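Local atomic coordinates of minor capsid protein (Cafeteriavirus-dependent mavirus, PDB entry 6G42), a protein that builds the penton, an assembly of five single jelly-roll subunits that probably closes the fivefold vertices of the virophage capsid. Residues C[33-38]-C[272-277]; C[8-13]-C[298-303]; C[139-144]-C[188-193]. One frame throughout, in Å; residues are numbered along the deposited sequence.

Contact 1. Residues C[33-38]-C[272-277]; sequences SVDIFR and RFNLSF
Asn274 ND2 is shared between two acceptors on strand 33-37: one N-H goes to Asp35 OD1 at 2.8 Å, the other to Ser33 OG at 3.3 Å. Both acceptors lie close to the amide plane, whereas the aspartate oxygen is met from above its own carboxylate plane. With CG anti to the backbone N (chi1 -172°), the amide is carried towards strand 33-37, and the two bonds there would hold its rotation. Ser33 OG in turn makes a weak bond to Leu275 O. Farther along the same face, the Arg272 guanidinium lies flat on Phe37, the planes 22° apart and Arg272 CZ 4.1 Å from the ring centroid. Its NH1 sits over the ring near the rim, 3.6 Å from Phe37 CZ, and Arg272 CD covers the same face as a CH-pi partner. The carboxylate of Asp35 stands near this cation without touching it and may favour its position. Ile227 of the second subunit packs on Phe37. The other face is apolar: Ile36 CB lies over the Phe273 ring, offset toward the rim, while Ile36 CD1 meets Leu275 CD1 at 3.6 Å. Phe273 and Leu275 also rest on Leu301 of strand 296-305. Between the faces, Val34 and Leu275 exchange two backbone hydrogen bonds, as do Ile36 and Phe273; Val34 N to Leu275 O measures 2.8 Å. An antiparallel pair, mixed polar and aromatic on one face and apolar on the face that meets a second sheet, is the arrangement expected in the beta sandwich of a jelly-roll capsid protein.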
loop_
_atom_site.group_PDB
_atom_site.type_symbol
_atom_site.label_atom_id
_atom_site.label_comp_id
_atom_site.label_asym_id
_atom_site.label_seq_id
_atom_site.Cartn_x
_atom_site.Cartn_y
_atom_site.Cartn_z
ATOM N N SER C 33 7.553 29.415 13.899
ATOM C CA SER C 33 6.479 30.391 13.920
ATOM C C SER C 33 6.545 31.298 12.698
ATOM O O SER C 33 7.619 31.549 12.165
ATOM C CB SER C 33 6.571 31.213 15.197
ATOM O OG SER C 33 5.396 31.972 15.388
ATOM N N VAL C 34 5.383 31.764 12.244
ATOM C CA VAL C 34 5.299 32.666 11.097
ATOM C C VAL C 34 4.239 33.727 11.318
ATOM O O VAL C 34 3.121 33.416 11.732
ATOM C CB VAL C 34 4.903 31.954 9.784
ATOM C CG1 VAL C 34 5.229 32.848 8.599
ATOM C CG2 VAL C 34 5.623 30.640 9.620
ATOM N N ASP C 35 4.596 34.968 11.000
ATOM C CA ASP C 35 3.636 36.059 10.910
ATOM C C ASP C 35 3.274 36.263 9.447
ATOM O O ASP C 35 4.100 36.715 8.652
ATOM C CB ASP C 35 4.218 37.354 11.490
ATOM C CG ASP C 35 4.435 37.279 12.997
ATOM O OD1 ASP C 35 3.572 36.722 13.721
ATOM O OD2 ASP C 35 5.474 37.801 13.460
ATOM N N ILE C 36 2.040 35.904 9.101
ATOM C CA ILE C 36 1.458 36.257 7.805
ATOM C C ILE C 36 0.978 37.697 7.931
ATOM O O ILE C 36 0.157 37.992 8.793
ATOM C CB ILE C 36 0.263 35.343 7.417
ATOM C CG1 ILE C 36 0.750 33.940 7.023
ATOM C CG2 ILE C 36 -0.548 35.953 6.271
ATOM C CD1 ILE C 36 0.958 33.002 8.191
ATOM N N PHE C 37 1.491 38.577 7.071
ATOM C CA PHE C 37 1.160 40.001 7.096
ATOM C C PHE C 37 1.045 40.489 5.651
ATOM O O PHE C 37 1.967 40.299 4.857
ATOM C CB PHE C 37 2.254 40.752 7.880
ATOM C CG PHE C 37 1.974 42.222 8.159
ATOM C CD1 PHE C 37 0.691 42.789 8.080
ATOM C CD2 PHE C 37 3.026 43.043 8.564
ATOM C CE1 PHE C 37 0.487 44.137 8.359
ATOM C CE2 PHE C 37 2.821 44.387 8.849
ATOM C CZ PHE C 37 1.552 44.935 8.748
ATOM N N ARG C 38 -0.106 41.072 5.314
ATOM C CA ARG C 38 -0.412 41.499 3.939
ATOM C C ARG C 38 -0.878 42.954 3.825
ATOM O O ARG C 38 -1.269 43.569 4.817
ATOM C CB ARG C 38 -1.454 40.564 3.332
ATOM C CG ARG C 38 -1.013 39.105 3.334
ATOM C CD ARG C 38 -1.770 38.281 2.311
ATOM N NE ARG C 38 -1.402 38.627 0.937
ATOM C CZ ARG C 38 -0.285 38.241 0.321
ATOM N NH1 ARG C 38 0.623 37.483 0.940
ATOM N NH2 ARG C 38 -0.071 38.622 -0.935
ATOM N N ARG C 272 -3.649 40.272 9.272
ATOM C CA ARG C 272 -2.491 39.486 9.647
ATOM C C ARG C 272 -2.846 38.495 10.750
ATOM O O ARG C 272 -3.827 38.679 11.478
ATOM C CB ARG C 272 -1.364 40.414 10.118
ATOM C CG ARG C 272 -1.679 41.233 11.360
ATOM C CD ARG C 272 -0.685 42.365 11.567
ATOM N NE ARG C 272 0.592 41.910 12.117
ATOM C CZ ARG C 272 1.609 42.710 12.445
ATOM N NH1 ARG C 272 1.526 44.031 12.279
ATOM N NH2 ARG C 272 2.727 42.185 12.943
ATOM N N PHE C 273 -2.040 37.443 10.857
ATOM C CA PHE C 273 -2.166 36.465 11.939
ATOM C C PHE C 273 -0.884 35.662 12.105
ATOM O O PHE C 273 -0.006 35.686 11.247
ATOM C CB PHE C 273 -3.364 35.526 11.714
ATOM C CG PHE C 273 -3.315 34.761 10.417
ATOM C CD1 PHE C 273 -3.803 35.325 9.243
ATOM C CD2 PHE C 273 -2.806 33.467 10.372
ATOM C CE1 PHE C 273 -3.771 34.625 8.048
ATOM C CE2 PHE C 273 -2.771 32.762 9.180
ATOM C CZ PHE C 273 -3.253 33.343 8.015
ATOM N N ASN C 274 -0.805 34.962 13.231
ATOM C CA ASN C 274 0.337 34.132 13.585
ATOM C C ASN C 274 -0.013 32.653 13.410
ATOM O O ASN C 274 -1.142 32.239 13.681
ATOM C CB ASN C 274 0.733 34.392 15.036
ATOM C CG ASN C 274 2.030 33.710 15.415
ATOM O OD1 ASN C 274 2.027 32.656 16.060
ATOM N ND2 ASN C 274 3.149 34.295 15.000
ATOM N N LEU C 275 0.961 31.874 12.945
ATOM C CA LEU C 275 0.886 30.412 12.947
ATOM C C LEU C 275 2.134 29.889 13.638
ATOM O O LEU C 275 3.233 30.398 13.399
ATOM C CB LEU C 275 0.833 29.847 11.526
ATOM C CG LEU C 275 -0.362 30.234 10.659
ATOM C CD1 LEU C 275 -0.143 29.789 9.224
ATOM C CD2 LEU C 275 -1.638 29.628 11.203
ATOM N N SER C 276 1.960 28.876 14.488
ATOM C CA SER C 276 3.090 28.174 15.095
ATOM C C SER C 276 2.823 26.682 15.209
ATOM O O SER C 276 1.676 26.260 15.333
ATOM C CB SER C 276 3.438 28.763 16.470
ATOM O OG SER C 276 2.276 29.031 17.219
ATOM N N PHE C 277 3.907 25.905 15.172
ATOM C CA PHE C 277 3.869 24.444 15.264
ATOM C C PHE C 277 4.191 23.974 16.688
ATOM O O PHE C 277 5.171 24.409 17.297
ATOM C CB PHE C 277 4.851 23.822 14.259
ATOM C CG PHE C 277 4.369 23.865 12.831
ATOM C CD1 PHE C 277 4.421 25.049 12.093
ATOM C CD2 PHE C 277 3.856 22.724 12.222
ATOM C CE1 PHE C 277 3.973 25.089 10.780
ATOM C CE2 PHE C 277 3.412 22.759 10.907
ATOM C CZ PHE C 277 3.471 23.938 10.183
#

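Contact 2. Residues C[8-13]-C[298-303]; sequences YIWLNE and QLKLLF
Both faces of the Trp10 indole are covered from strand 296-305. Leu302 CD1 sits over the centre of the six-membered ring, 3.7 Å from its centroid, and on the opposite face Lys300 NZ makes a cation-pi contact, shifted toward the rim and 3.6 Å from Trp10 CE3. Phe303 is met at its edge instead, by Ile9 O and by Leu11 CD2, the latter 4.0 Å from Phe303 CE2. Leu302 CD1 also touches Tyr8 CD2 at 3.8 Å. Lys300 reaches the indole past Asn12, its CE 3.4 Å from Asn12 OD1; beyond the contact, its ammonium forms a salt bridge with Glu216 of the second subunit, which also accepts a bond from Asn12 ND2. The strands pair antiparallel in one sheet of the jelly roll, strand 8-15 at its margin within the chain, and backbone bonds from Trp10 and Asn12 pass to the second subunit. Ile9 and Phe303 exchange two backbone hydrogen bonds, as do Leu11 and Leu301; Phe303 N to Ile9 O is 2.8 Å. On the face turned to the other sheet, Leu11 and Leu301 lie side by side and point the same way, Leu11 CD2 being 4.0 Å from Leu301 CD1. Trp10 NE1 bonds to Tyr262 O of the second subunit.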
loop_
_atom_site.group_PDB
_atom_site.type_symbol
_atom_site.label_atom_id
_atom_site.label_comp_id
_atom_site.label_asym_id
_atom_site.label_seq_id
_atom_site.Cartn_x
_atom_site.Cartn_y
_atom_site.Cartn_z
ATOM N N TYR C 8 -12.088 29.959 -3.990
ATOM C CA TYR C 8 -10.907 29.282 -3.437
ATOM C C TYR C 8 -9.774 30.299 -3.318
ATOM O O TYR C 8 -9.277 30.795 -4.329
ATOM C CB TYR C 8 -10.460 28.120 -4.339
ATOM C CG TYR C 8 -11.399 26.933 -4.323
ATOM C CD1 TYR C 8 -12.575 26.938 -5.072
ATOM C CD2 TYR C 8 -11.119 25.808 -3.553
ATOM C CE1 TYR C 8 -13.444 25.861 -5.050
ATOM C CE2 TYR C 8 -11.979 24.720 -3.529
ATOM C CZ TYR C 8 -13.139 24.751 -4.278
ATOM O OH TYR C 8 -13.989 23.673 -4.251
ATOM N N ILE C 9 -9.385 30.611 -2.084
ATOM C CA ILE C 9 -8.277 31.528 -1.813
ATOM C C ILE C 9 -7.174 30.693 -1.164
ATOM O O ILE C 9 -7.401 30.054 -0.136
ATOM C CB ILE C 9 -8.714 32.726 -0.922
ATOM C CG1 ILE C 9 -9.826 33.530 -1.608
ATOM C CG2 ILE C 9 -7.542 33.658 -0.632
ATOM C CD1 ILE C 9 -10.509 34.546 -0.713
ATOM N N TRP C 10 -5.996 30.711 -1.784
ATOM C CA TRP C 10 -4.848 29.900 -1.376
ATOM C C TRP C 10 -3.763 30.794 -0.815
ATOM O O TRP C 10 -3.447 31.823 -1.410
ATOM C CB TRP C 10 -4.257 29.158 -2.576
ATOM C CG TRP C 10 -5.180 28.177 -3.223
ATOM C CD1 TRP C 10 -5.947 28.386 -4.331
ATOM C CD2 TRP C 10 -5.427 26.835 -2.811
ATOM N NE1 TRP C 10 -6.660 27.258 -4.635
ATOM C CE2 TRP C 10 -6.358 26.286 -3.720
ATOM C CE3 TRP C 10 -4.958 26.039 -1.756
ATOM C CZ2 TRP C 10 -6.831 24.971 -3.613
ATOM C CZ3 TRP C 10 -5.423 24.725 -1.647
ATOM C CH2 TRP C 10 -6.356 24.208 -2.573
ATOM N N LEU C 11 -3.166 30.370 0.297
ATOM C CA LEU C 11 -2.114 31.133 0.976
ATOM C C LEU C 11 -0.895 30.241 1.260
ATOM O O LEU C 11 -0.980 29.285 2.031
ATOM C CB LEU C 11 -2.667 31.751 2.269
ATOM C CG LEU C 11 -1.734 32.514 3.215
ATOM C CD1 LEU C 11 -1.016 33.658 2.522
ATOM C CD2 LEU C 11 -2.538 33.045 4.388
ATOM N N ASN C 12 0.229 30.573 0.622
ATOM C CA ASN C 12 1.498 29.860 0.797
ATOM C C ASN C 12 2.372 30.592 1.803
ATOM O O ASN C 12 2.276 31.817 1.949
ATOM C CB ASN C 12 2.256 29.756 -0.531
ATOM C CG ASN C 12 1.529 28.904 -1.549
ATOM O OD1 ASN C 12 1.793 27.706 -1.679
ATOM N ND2 ASN C 12 0.590 29.510 -2.264
ATOM N N GLU C 13 3.225 29.840 2.491
ATOM C CA GLU C 13 4.190 30.429 3.410
ATOM C C GLU C 13 5.381 29.491 3.644
ATOM O O GLU C 13 5.235 28.275 3.587
ATOM C CB GLU C 13 3.495 30.794 4.727
ATOM C CG GLU C 13 4.176 31.897 5.526
ATOM C CD GLU C 13 4.174 33.274 4.866
ATOM O OE1 GLU C 13 3.163 33.656 4.234
ATOM O OE2 GLU C 13 5.189 33.993 5.000
ATOM N N GLN C 298 7.448 24.392 4.937
ATOM C CA GLN C 298 6.481 24.824 3.924
ATOM C C GLN C 298 5.077 24.596 4.457
ATOM O O GLN C 298 4.861 23.761 5.339
ATOM C CB GLN C 298 6.677 24.065 2.618
ATOM C CG GLN C 298 7.912 24.481 1.836
ATOM C CD GLN C 298 8.324 23.464 0.780
ATOM O OE1 GLN C 298 7.614 22.488 0.524
ATOM N NE2 GLN C 298 9.480 23.686 0.164
ATOM N N LEU C 299 4.131 25.343 3.905
ATOM C CA LEU C 299 2.797 25.463 4.483
ATOM C C LEU C 299 1.824 26.021 3.453
ATOM O O LEU C 299 2.117 27.011 2.793
ATOM C CB LEU C 299 2.882 26.391 5.697
ATOM C CG LEU C 299 1.681 26.551 6.626
ATOM C CD1 LEU C 299 2.160 26.700 8.063
ATOM C CD2 LEU C 299 0.829 27.751 6.235
ATOM N N LYS C 300 0.673 25.378 3.310
ATOM C CA LYS C 300 -0.332 25.798 2.335
ATOM C C LYS C 300 -1.714 25.757 2.985
ATOM O O LYS C 300 -2.132 24.719 3.499
ATOM C CB LYS C 300 -0.283 24.902 1.097
ATOM C CG LYS C 300 -0.961 25.491 -0.137
ATOM C CD LYS C 300 -0.502 24.795 -1.418
ATOM C CE LYS C 300 -0.753 25.625 -2.671
ATOM N NZ LYS C 300 -1.910 25.121 -3.455
ATOM N N LEU C 301 -2.394 26.901 2.972
ATOM C CA LEU C 301 -3.715 27.050 3.569
ATOM C C LEU C 301 -4.755 27.274 2.478
ATOM O O LEU C 301 -4.442 27.796 1.406
ATOM C CB LEU C 301 -3.721 28.238 4.530
ATOM C CG LEU C 301 -2.670 28.259 5.638
ATOM C CD1 LEU C 301 -2.714 29.592 6.354
ATOM C CD2 LEU C 301 -2.884 27.132 6.635
ATOM N N LEU C 302 -5.991 26.874 2.757
ATOM C CA LEU C 302 -7.111 27.121 1.851
ATOM C C LEU C 302 -8.252 27.796 2.598
ATOM O O LEU C 302 -8.757 27.253 3.584
ATOM C CB LEU C 302 -7.608 25.814 1.231
ATOM C CG LEU C 302 -8.908 25.886 0.419
ATOM C CD1 LEU C 302 -8.768 26.843 -0.760
ATOM C CD2 LEU C 302 -9.328 24.504 -0.054
ATOM N N PHE C 303 -8.644 28.975 2.120
ATOM C CA PHE C 303 -9.873 29.624 2.560
ATOM C C PHE C 303 -10.933 29.341 1.497
ATOM O O PHE C 303 -10.845 29.836 0.369
ATOM C CB PHE C 303 -9.648 31.119 2.782
ATOM C CG PHE C 303 -8.647 31.417 3.869
ATOM C CD1 PHE C 303 -9.039 31.461 5.205
ATOM C CD2 PHE C 303 -7.303 31.632 3.561
ATOM C CE1 PHE C 303 -8.116 31.723 6.208
ATOM C CE2 PHE C 303 -6.375 31.894 4.558
ATOM C CZ PHE C 303 -6.781 31.940 5.884
#

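Contact 3. Residues C[139-144]-C[188-193]; sequences SKKFEI and ETQDAS
Backbone bonds join the two segments where Ile144 faces Glu188: Ile144 N binds Glu188 O at 2.9 Å, and Glu188 N returns a bond to Ile144 O at 3.0 Å. The strands are antiparallel here, and Glu143 and Thr189 form the next, non-hydrogen-bonded pair. Beyond it the pairing changes. Gln190 N still reaches Phe142 O, but weakly, and Phe142 N is taken by a side chain: Gln190 OE1 accepts it at 2.9 Å, the donor tilted 29° from the amide carbonyl plane. CG of Gln190 stands anti to the carbonyl carbon (chi1 -73°), and the extended chain beyond it runs side by side with Phe142, bringing OE1 to the edge of the phenyl ring, 3.6 Å from Phe142 CD1. The amide's other end, NE2, bonds to Thr194 OG1. Farther along, Ser193 OG makes a weak bond to Lys140 O.

Van der Waals packing comes from the aliphatic parts. Lys141 lies extended across the turning backbone of 190-193, with CD 3.5 Å from Gln190 O and CE 3.8 Å from Ala192 CA, while its CB touches Thr189 OG1. Glu143 CG passes Thr189 CB at 3.9 Å; its carboxylate bonds to Asn136. The Phe142 ring also packs against Phe135 and Phe166.

Beyond the regular backbone pair, the glutamine amide makes the one strong bond, supplemented by two weak ones and the packing of Lys141; standing in for a strand carbonyl, it gives Phe142 N a partner where the chain after Thr189 leaves the three-stranded sheet.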
loop_
_atom_site.group_PDB
_atom_site.type_symbol
_atom_site.label_atom_id
_atom_site.label_comp_id
_atom_site.label_asym_id
_atom_site.label_seq_id
_atom_site.Cartn_x
_atom_site.Cartn_y
_atom_site.Cartn_z
ATOM N N SER C 139 16.960 -4.645 12.582
ATOM C CA SER C 139 15.586 -5.168 12.694
ATOM C C SER C 139 14.591 -4.272 13.448
ATOM O O SER C 139 13.398 -4.577 13.480
ATOM C CB SER C 139 15.616 -6.534 13.374
ATOM O OG SER C 139 15.909 -6.406 14.750
ATOM N N LYS C 140 15.082 -3.193 14.061
ATOM C CA LYS C 140 14.286 -2.321 14.957
ATOM C C LYS C 140 13.629 -3.047 16.161
ATOM O O LYS C 140 12.624 -2.584 16.713
ATOM C CB LYS C 140 13.257 -1.505 14.159
ATOM C CG LYS C 140 13.881 -0.483 13.213
ATOM C CD LYS C 140 13.810 -0.905 11.755
ATOM C CE LYS C 140 12.412 -0.706 11.178
ATOM N NZ LYS C 140 12.344 -1.069 9.731
ATOM N N LYS C 141 14.237 -4.159 16.575
ATOM C CA LYS C 141 13.745 -5.003 17.662
ATOM C C LYS C 141 14.832 -5.150 18.709
ATOM O O LYS C 141 16.014 -5.226 18.371
ATOM C CB LYS C 141 13.388 -6.388 17.140
ATOM C CG LYS C 141 12.179 -6.421 16.226
ATOM C CD LYS C 141 12.126 -7.725 15.449
ATOM C CE LYS C 141 10.791 -7.902 14.750
ATOM N NZ LYS C 141 10.681 -9.250 14.132
ATOM N N PHE C 142 14.428 -5.193 19.975
ATOM C CA PHE C 142 15.359 -5.395 21.081
ATOM C C PHE C 142 15.651 -6.882 21.253
ATOM O O PHE C 142 14.764 -7.723 21.058
ATOM C CB PHE C 142 14.803 -4.801 22.374
ATOM C CG PHE C 142 14.740 -3.301 22.367
ATOM C CD1 PHE C 142 13.653 -2.642 21.804
ATOM C CD2 PHE C 142 15.772 -2.540 22.918
ATOM C CE1 PHE C 142 13.591 -1.254 21.793
ATOM C CE2 PHE C 142 15.714 -1.151 22.910
ATOM C CZ PHE C 142 14.623 -0.506 22.345
ATOM N N GLU C 143 16.897 -7.187 21.618
ATOM C CA GLU C 143 17.383 -8.564 21.760
ATOM C C GLU C 143 17.977 -8.800 23.144
ATOM O O GLU C 143 18.553 -7.889 23.743
ATOM C CB GLU C 143 18.462 -8.854 20.714
ATOM C CG GLU C 143 18.015 -8.683 19.274
ATOM C CD GLU C 143 19.102 -9.054 18.287
ATOM O OE1 GLU C 143 20.245 -8.578 18.439
ATOM O OE2 GLU C 143 18.813 -9.811 17.339
ATOM N N ILE C 144 17.841 -10.032 23.632
ATOM C CA ILE C 144 18.486 -10.481 24.867
ATOM C C ILE C 144 19.430 -11.616 24.495
ATOM O O ILE C 144 18.999 -12.620 23.920
ATOM C CB ILE C 144 17.458 -10.953 25.920
ATOM C CG1 ILE C 144 16.623 -9.765 26.414
ATOM C CG2 ILE C 144 18.145 -11.603 27.117
ATOM C CD1 ILE C 144 15.285 -10.153 27.008
ATOM N N GLU C 188 17.905 -14.263 21.676
ATOM C CA GLU C 188 16.438 -14.202 21.553
ATOM C C GLU C 188 15.989 -12.769 21.244
ATOM O O GLU C 188 16.462 -11.815 21.866
ATOM C CB GLU C 188 15.760 -14.696 22.838
ATOM C CG GLU C 188 15.795 -16.210 23.036
ATOM C CD GLU C 188 14.729 -16.971 22.256
ATOM O OE1 GLU C 188 14.037 -16.384 21.393
ATOM O OE2 GLU C 188 14.583 -18.186 22.512
ATOM N N THR C 189 15.066 -12.639 20.293
ATOM C CA THR C 189 14.596 -11.338 19.804
ATOM C C THR C 189 13.071 -11.240 19.898
ATOM O O THR C 189 12.382 -12.253 19.980
ATOM C CB THR C 189 15.080 -11.071 18.349
ATOM O OG1 THR C 189 14.592 -9.802 17.892
ATOM C CG2 THR C 189 14.628 -12.165 17.383
ATOM N N GLN C 190 12.568 -10.008 19.902
ATOM C CA GLN C 190 11.127 -9.726 19.872
ATOM C C GLN C 190 10.492 -10.321 18.618
ATOM O O GLN C 190 11.113 -10.321 17.557
ATOM C CB GLN C 190 10.895 -8.208 19.858
ATOM C CG GLN C 190 11.153 -7.480 21.169
ATOM C CD GLN C 190 10.886 -5.977 21.071
ATOM O OE1 GLN C 190 11.604 -5.255 20.382
ATOM N NE2 GLN C 190 9.858 -5.500 21.770
ATOM N N ASP C 191 9.258 -10.814 18.729
ATOM C CA ASP C 191 8.515 -11.274 17.535
ATOM C C ASP C 191 7.895 -10.123 16.700
ATOM O O ASP C 191 7.388 -10.363 15.601
ATOM C CB ASP C 191 7.498 -12.409 17.861
ATOM C CG ASP C 191 6.282 -11.952 18.697
ATOM O OD1 ASP C 191 5.597 -10.965 18.346
ATOM O OD2 ASP C 191 5.966 -12.646 19.691
ATOM N N ALA C 192 7.957 -8.892 17.216
ATOM C CA ALA C 192 7.409 -7.703 16.545
ATOM C C ALA C 192 8.017 -6.409 17.089
ATOM O O ALA C 192 8.413 -6.335 18.253
ATOM C CB ALA C 192 5.897 -7.662 16.699
ATOM N N SER C 193 8.067 -5.387 16.241
ATOM C CA SER C 193 8.569 -4.072 16.631
ATOM C C SER C 193 7.610 -3.417 17.628
ATOM O O SER C 193 6.395 -3.501 17.454
ATOM C CB SER C 193 8.738 -3.183 15.397
ATOM O OG SER C 193 9.402 -1.975 15.725
#

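Overall arrangement
Contacts 1 and 2 each pair strands within one of the two facing sheets of the jelly roll, at the same end of the chain with centres 12 Å apart, and they touch directly: Phe273 packs on Leu11, Phe277 on Leu299, and Val34 on Glu13. Contact 2 is the more buried, with aromatic and leucine packing; contact 1 is partly buried, one face apolar and the other mixed. Both meet the second subunit, contact 2 more extensively. Contact 3 lies on the opposite side of the chain's centre, about 44 Å from contact 1 between centres. It belongs to a separate small sheet, has less regular strand pairing, relies on a side-chain amide, and borders a third subunit.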